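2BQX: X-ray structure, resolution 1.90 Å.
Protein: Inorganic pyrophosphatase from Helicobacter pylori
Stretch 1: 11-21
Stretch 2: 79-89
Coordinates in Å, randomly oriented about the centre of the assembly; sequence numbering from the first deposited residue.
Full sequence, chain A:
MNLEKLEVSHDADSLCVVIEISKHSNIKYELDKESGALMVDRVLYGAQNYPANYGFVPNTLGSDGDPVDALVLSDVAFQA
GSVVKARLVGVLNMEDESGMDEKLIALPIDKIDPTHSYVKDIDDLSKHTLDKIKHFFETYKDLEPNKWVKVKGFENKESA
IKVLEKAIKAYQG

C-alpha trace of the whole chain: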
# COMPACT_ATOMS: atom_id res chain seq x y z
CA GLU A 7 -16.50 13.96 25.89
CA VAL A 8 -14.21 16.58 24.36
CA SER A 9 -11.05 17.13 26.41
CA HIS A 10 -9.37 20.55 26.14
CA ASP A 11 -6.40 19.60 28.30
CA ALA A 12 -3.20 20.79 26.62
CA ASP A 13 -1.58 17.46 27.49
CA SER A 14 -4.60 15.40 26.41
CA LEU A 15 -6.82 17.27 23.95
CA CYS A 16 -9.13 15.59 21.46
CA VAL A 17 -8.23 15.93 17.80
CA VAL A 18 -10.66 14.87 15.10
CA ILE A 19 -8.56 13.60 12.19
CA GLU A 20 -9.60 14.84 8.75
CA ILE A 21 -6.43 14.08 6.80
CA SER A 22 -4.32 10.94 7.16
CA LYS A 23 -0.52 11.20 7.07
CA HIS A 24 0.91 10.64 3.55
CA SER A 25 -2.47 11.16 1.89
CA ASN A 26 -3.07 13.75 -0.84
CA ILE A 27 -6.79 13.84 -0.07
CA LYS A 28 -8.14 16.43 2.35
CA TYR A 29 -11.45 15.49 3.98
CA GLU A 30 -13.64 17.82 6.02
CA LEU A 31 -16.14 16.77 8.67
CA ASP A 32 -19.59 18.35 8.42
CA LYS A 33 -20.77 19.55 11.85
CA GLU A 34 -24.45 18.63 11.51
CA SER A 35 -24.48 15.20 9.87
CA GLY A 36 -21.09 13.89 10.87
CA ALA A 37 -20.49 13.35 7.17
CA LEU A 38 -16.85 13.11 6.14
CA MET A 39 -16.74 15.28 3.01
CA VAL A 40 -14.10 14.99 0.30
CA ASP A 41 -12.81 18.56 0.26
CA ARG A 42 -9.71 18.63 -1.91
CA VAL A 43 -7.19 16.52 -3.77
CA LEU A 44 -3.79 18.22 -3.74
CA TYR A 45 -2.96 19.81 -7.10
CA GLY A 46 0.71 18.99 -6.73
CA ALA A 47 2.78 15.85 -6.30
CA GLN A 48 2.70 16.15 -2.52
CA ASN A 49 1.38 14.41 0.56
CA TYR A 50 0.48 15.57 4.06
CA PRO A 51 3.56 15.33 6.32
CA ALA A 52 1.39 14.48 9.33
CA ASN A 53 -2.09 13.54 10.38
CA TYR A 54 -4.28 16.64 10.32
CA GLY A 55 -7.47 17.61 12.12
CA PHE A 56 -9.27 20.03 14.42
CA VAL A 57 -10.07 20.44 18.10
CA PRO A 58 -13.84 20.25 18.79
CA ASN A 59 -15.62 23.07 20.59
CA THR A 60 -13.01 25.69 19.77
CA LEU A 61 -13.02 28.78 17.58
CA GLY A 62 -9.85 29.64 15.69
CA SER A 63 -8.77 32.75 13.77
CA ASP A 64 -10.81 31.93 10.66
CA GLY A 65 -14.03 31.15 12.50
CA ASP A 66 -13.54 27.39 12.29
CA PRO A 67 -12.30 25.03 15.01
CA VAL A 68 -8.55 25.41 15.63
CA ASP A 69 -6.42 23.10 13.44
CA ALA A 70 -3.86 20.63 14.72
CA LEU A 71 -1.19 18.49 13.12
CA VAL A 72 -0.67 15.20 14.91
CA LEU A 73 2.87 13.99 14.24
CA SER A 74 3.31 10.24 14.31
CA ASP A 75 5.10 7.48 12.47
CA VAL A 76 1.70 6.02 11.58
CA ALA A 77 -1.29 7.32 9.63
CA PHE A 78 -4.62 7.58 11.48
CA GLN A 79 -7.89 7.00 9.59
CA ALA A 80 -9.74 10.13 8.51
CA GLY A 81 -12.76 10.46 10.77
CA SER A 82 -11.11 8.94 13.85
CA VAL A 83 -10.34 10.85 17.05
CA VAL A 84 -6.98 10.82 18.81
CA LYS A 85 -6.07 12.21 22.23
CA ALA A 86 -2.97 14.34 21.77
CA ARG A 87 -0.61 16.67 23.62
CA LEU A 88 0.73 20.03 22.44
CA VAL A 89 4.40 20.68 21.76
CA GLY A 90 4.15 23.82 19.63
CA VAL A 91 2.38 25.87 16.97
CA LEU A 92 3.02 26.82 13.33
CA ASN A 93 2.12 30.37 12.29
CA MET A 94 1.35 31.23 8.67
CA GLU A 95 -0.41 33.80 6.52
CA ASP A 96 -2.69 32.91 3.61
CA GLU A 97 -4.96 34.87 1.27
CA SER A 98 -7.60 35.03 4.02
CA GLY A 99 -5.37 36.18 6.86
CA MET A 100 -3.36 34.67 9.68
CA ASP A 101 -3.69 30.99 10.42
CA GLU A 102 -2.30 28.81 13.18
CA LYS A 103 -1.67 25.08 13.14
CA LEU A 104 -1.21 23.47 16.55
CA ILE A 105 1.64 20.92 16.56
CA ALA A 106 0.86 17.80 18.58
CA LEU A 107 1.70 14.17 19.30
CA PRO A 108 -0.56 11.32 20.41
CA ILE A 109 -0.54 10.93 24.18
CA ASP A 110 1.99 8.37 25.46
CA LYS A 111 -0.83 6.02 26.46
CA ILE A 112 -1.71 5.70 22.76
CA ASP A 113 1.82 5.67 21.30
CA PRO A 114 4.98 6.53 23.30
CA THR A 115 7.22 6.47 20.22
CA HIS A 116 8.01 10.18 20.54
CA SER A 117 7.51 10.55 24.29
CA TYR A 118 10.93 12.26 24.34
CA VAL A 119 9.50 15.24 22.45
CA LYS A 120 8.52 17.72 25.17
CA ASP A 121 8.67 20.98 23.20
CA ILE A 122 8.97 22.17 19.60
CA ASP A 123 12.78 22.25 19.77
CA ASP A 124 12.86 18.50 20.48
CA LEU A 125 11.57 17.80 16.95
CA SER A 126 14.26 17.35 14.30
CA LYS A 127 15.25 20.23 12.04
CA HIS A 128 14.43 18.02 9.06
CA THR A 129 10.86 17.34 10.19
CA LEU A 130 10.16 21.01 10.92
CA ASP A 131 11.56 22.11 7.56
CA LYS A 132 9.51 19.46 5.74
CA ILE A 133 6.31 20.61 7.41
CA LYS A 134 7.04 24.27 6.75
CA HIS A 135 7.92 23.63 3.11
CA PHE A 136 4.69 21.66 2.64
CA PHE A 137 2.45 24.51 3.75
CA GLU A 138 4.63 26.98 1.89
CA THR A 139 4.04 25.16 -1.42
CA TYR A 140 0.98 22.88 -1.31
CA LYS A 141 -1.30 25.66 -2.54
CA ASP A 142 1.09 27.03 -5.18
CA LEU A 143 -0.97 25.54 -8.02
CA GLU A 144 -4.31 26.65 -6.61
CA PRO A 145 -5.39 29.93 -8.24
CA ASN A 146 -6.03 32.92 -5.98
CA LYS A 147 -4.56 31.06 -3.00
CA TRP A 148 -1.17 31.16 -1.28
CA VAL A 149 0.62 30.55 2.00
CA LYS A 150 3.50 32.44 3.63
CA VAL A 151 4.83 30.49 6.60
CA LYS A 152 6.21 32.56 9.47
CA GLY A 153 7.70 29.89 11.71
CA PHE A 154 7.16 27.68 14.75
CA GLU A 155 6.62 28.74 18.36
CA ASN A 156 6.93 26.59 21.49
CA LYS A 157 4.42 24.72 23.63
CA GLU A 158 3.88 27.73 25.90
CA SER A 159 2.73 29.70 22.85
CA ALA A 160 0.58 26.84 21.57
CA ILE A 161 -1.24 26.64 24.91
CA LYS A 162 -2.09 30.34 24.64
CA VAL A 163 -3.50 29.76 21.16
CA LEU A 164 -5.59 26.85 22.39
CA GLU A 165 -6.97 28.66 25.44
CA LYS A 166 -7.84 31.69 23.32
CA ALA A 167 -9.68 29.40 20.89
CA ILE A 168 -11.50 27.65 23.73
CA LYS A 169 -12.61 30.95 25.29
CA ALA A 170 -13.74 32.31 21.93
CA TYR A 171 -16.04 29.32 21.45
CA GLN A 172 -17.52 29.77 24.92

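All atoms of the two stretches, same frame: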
# COMPACT_ATOMS: atom_id res chain seq x y z
N ASP A 11 -7.65 19.60 27.56
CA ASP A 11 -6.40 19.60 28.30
C ASP A 11 -5.24 19.63 27.31
O ASP A 11 -5.16 18.80 26.41
CB ASP A 11 -6.32 18.34 29.18
CG ASP A 11 -5.11 18.35 30.09
OD1 ASP A 11 -4.92 17.35 30.82
OD2 ASP A 11 -4.35 19.34 30.07
N ALA A 12 -4.35 20.60 27.49
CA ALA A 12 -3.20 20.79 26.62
C ALA A 12 -2.35 19.53 26.47
O ALA A 12 -1.71 19.33 25.44
CB ALA A 12 -2.33 21.93 27.14
N ASP A 13 -2.35 18.69 27.50
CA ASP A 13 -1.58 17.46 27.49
C ASP A 13 -2.44 16.24 27.18
O ASP A 13 -2.00 15.11 27.34
CB ASP A 13 -0.86 17.26 28.82
CG ASP A 13 0.26 18.26 29.04
OD1 ASP A 13 1.10 18.42 28.13
OD2 ASP A 13 0.31 18.88 30.12
N SER A 14 -3.68 16.48 26.76
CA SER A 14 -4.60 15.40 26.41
C SER A 14 -5.86 15.98 25.77
O SER A 14 -6.96 15.83 26.30
CB SER A 14 -4.98 14.59 27.64
OG SER A 14 -5.81 13.49 27.29
N LEU A 15 -5.69 16.66 24.64
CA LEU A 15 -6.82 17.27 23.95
C LEU A 15 -7.28 16.40 22.79
O LEU A 15 -6.47 15.75 22.12
CB LEU A 15 -6.47 18.67 23.44
CG LEU A 15 -5.51 18.80 22.26
CD1 LEU A 15 -5.53 20.23 21.75
CD2 LEU A 15 -4.11 18.40 22.67
N CYS A 16 -8.59 16.39 22.54
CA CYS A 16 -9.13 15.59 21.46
C CYS A 16 -8.90 16.24 20.10
O CYS A 16 -9.13 17.44 19.92
CB CYS A 16 -10.63 15.35 21.65
SG CYS A 16 -11.04 14.25 23.03
N VAL A 17 -8.44 15.44 19.15
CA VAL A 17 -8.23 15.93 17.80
C VAL A 17 -8.97 15.01 16.85
O VAL A 17 -8.75 13.80 16.83
CB VAL A 17 -6.73 15.96 17.43
CG1 VAL A 17 -6.57 16.42 15.99
CG2 VAL A 17 -5.98 16.91 18.36
N VAL A 18 -9.89 15.60 16.09
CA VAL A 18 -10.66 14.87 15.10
C VAL A 18 -9.84 14.89 13.82
O VAL A 18 -9.60 15.95 13.24
CB VAL A 18 -12.03 15.54 14.84
CG1 VAL A 18 -12.76 14.81 13.72
CG2 VAL A 18 -12.87 15.51 16.11
N ILE A 19 -9.38 13.72 13.39
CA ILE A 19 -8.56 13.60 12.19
C ILE A 19 -9.37 13.75 10.91
O ILE A 19 -10.38 13.08 10.73
CB ILE A 19 -7.86 12.23 12.15
CG1 ILE A 19 -7.06 12.01 13.43
CG2 ILE A 19 -6.96 12.16 10.93
CD1 ILE A 19 -5.98 13.03 13.68
N GLU A 20 -8.92 14.63 10.02
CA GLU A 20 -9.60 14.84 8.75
C GLU A 20 -8.70 14.46 7.58
O GLU A 20 -9.17 14.24 6.47
CB GLU A 20 -10.03 16.30 8.60
CG GLU A 20 -11.09 16.74 9.58
CD GLU A 20 -11.41 18.22 9.44
OE1 GLU A 20 -10.46 19.03 9.52
OE2 GLU A 20 -12.59 18.56 9.23
N ILE A 21 -7.39 14.42 7.83
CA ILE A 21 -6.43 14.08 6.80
C ILE A 21 -5.43 13.09 7.38
O ILE A 21 -4.86 13.33 8.43
CB ILE A 21 -5.65 15.31 6.32
CG1 ILE A 21 -6.62 16.43 5.92
CG2 ILE A 21 -4.76 14.92 5.14
CD1 ILE A 21 -5.95 17.72 5.53
N GLN A 79 -6.76 6.95 10.52
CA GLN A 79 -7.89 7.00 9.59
C GLN A 79 -8.69 8.29 9.67
O GLN A 79 -9.06 8.73 10.76
CB GLN A 79 -8.81 5.81 9.87
CG GLN A 79 -10.02 5.75 8.95
CD GLN A 79 -10.66 4.37 8.98
OE1 GLN A 79 -10.06 3.39 8.55
NE2 GLN A 79 -11.88 4.30 9.48
N ALA A 80 -8.96 8.90 8.52
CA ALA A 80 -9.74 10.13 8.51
C ALA A 80 -11.07 9.81 9.19
O ALA A 80 -11.66 8.76 8.94
CB ALA A 80 -9.99 10.61 7.08
N GLY A 81 -11.52 10.70 10.06
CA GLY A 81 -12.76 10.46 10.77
C GLY A 81 -12.55 9.94 12.18
O GLY A 81 -13.47 9.98 12.99
N SER A 82 -11.36 9.44 12.49
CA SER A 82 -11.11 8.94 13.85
C SER A 82 -10.73 10.11 14.76
O SER A 82 -10.51 11.23 14.29
CB SER A 82 -10.00 7.88 13.85
OG SER A 82 -8.76 8.41 13.38
N VAL A 83 -10.67 9.84 16.06
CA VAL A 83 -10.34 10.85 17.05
C VAL A 83 -9.18 10.37 17.89
O VAL A 83 -9.21 9.26 18.41
CB VAL A 83 -11.54 11.11 17.98
CG1 VAL A 83 -11.19 12.20 18.98
CG2 VAL A 83 -12.76 11.49 17.17
N VAL A 84 -8.15 11.20 18.02
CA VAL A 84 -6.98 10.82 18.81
C VAL A 84 -6.72 11.83 19.92
O VAL A 84 -6.84 13.04 19.71
CB VAL A 84 -5.72 10.72 17.92
CG1 VAL A 84 -5.42 12.06 17.28
CG2 VAL A 84 -4.53 10.25 18.76
N LYS A 85 -6.39 11.33 21.11
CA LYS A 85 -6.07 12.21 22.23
C LYS A 85 -4.61 12.58 22.03
O LYS A 85 -3.75 11.70 21.92
CB LYS A 85 -6.27 11.48 23.56
CG LYS A 85 -7.71 11.12 23.88
CD LYS A 85 -7.81 10.52 25.28
CE LYS A 85 -9.26 10.30 25.68
NZ LYS A 85 -9.35 9.85 27.11
N ALA A 86 -4.33 13.87 22.00
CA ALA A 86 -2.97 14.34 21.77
C ALA A 86 -2.47 15.32 22.83
O ALA A 86 -3.20 15.70 23.75
CB ALA A 86 -2.90 15.00 20.40
N ARG A 87 -1.21 15.71 22.70
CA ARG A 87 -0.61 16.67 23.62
C ARG A 87 0.15 17.69 22.79
O ARG A 87 0.81 17.34 21.81
CB ARG A 87 0.33 15.96 24.60
CG ARG A 87 1.51 15.26 23.96
CD ARG A 87 2.21 14.37 24.99
NE ARG A 87 3.33 13.64 24.42
CZ ARG A 87 4.51 14.19 24.14
NH1 ARG A 87 5.47 13.43 23.61
NH2 ARG A 87 4.74 15.47 24.39
N LEU A 88 0.05 18.95 23.17
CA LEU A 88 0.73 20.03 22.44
C LEU A 88 2.23 20.11 22.69
O LEU A 88 2.70 19.84 23.79
CB LEU A 88 0.12 21.38 22.83
CG LEU A 88 -1.01 22.01 22.02
CD1 LEU A 88 -2.02 20.98 21.58
CD2 LEU A 88 -1.66 23.10 22.88
N VAL A 89 2.96 20.49 21.64
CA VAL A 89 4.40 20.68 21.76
C VAL A 89 4.80 21.97 21.04
O VAL A 89 5.95 22.41 21.14
CB VAL A 89 5.23 19.49 21.19
CG1 VAL A 89 4.97 18.24 22.02
CG2 VAL A 89 4.89 19.24 19.73
O HOH W 1 3.33 17.74 25.52

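The two stretches pair as antiparallel strands, strongly twisted, with their N-to-C directions 128° apart. Two reciprocal backbone pairs anchor the register: Leu 15 N to Ala 86 O (2.8 Å) with Ala 86 N to Leu 15 O (2.9 Å), and Val 17 N to Val 84 O with Val 84 N to Val 17 O, both 2.9 Å. A type I turn from Asp 11 to Ser 14 leaves Ala 12 O free to accept Leu 88 N at 2.9 Å. A type II turn from Gln 79 to Ser 82 directs Gly 81 N to Ile 19 O (2.7 Å), while Ile 19 N donates to Ser 82 O (2.9 Å). Gly 81 has phi 100°, where a CB would jam against the preceding carbonyl; Ser 82 OG braces the turn by donating to Gln 79 O (2.7 Å).

Alternation sorts the side chains. Leu 15, Val 17, Val 84 and Ala 86 share a buried, wholly apolar face. The small Ala 86 lies beside both Leu 15 and Val 17, and Leu 15 CD2 reaches Leu 88 CD1 at 3.5 Å. Ile 19 CD1 packs on Val 84 CG1 at 3.8 Å. On the other face, Val 18 CG2 meets Val 83 CG2 at 4.2 Å, while Lys 85, an exposed residue, runs out on an extended chain.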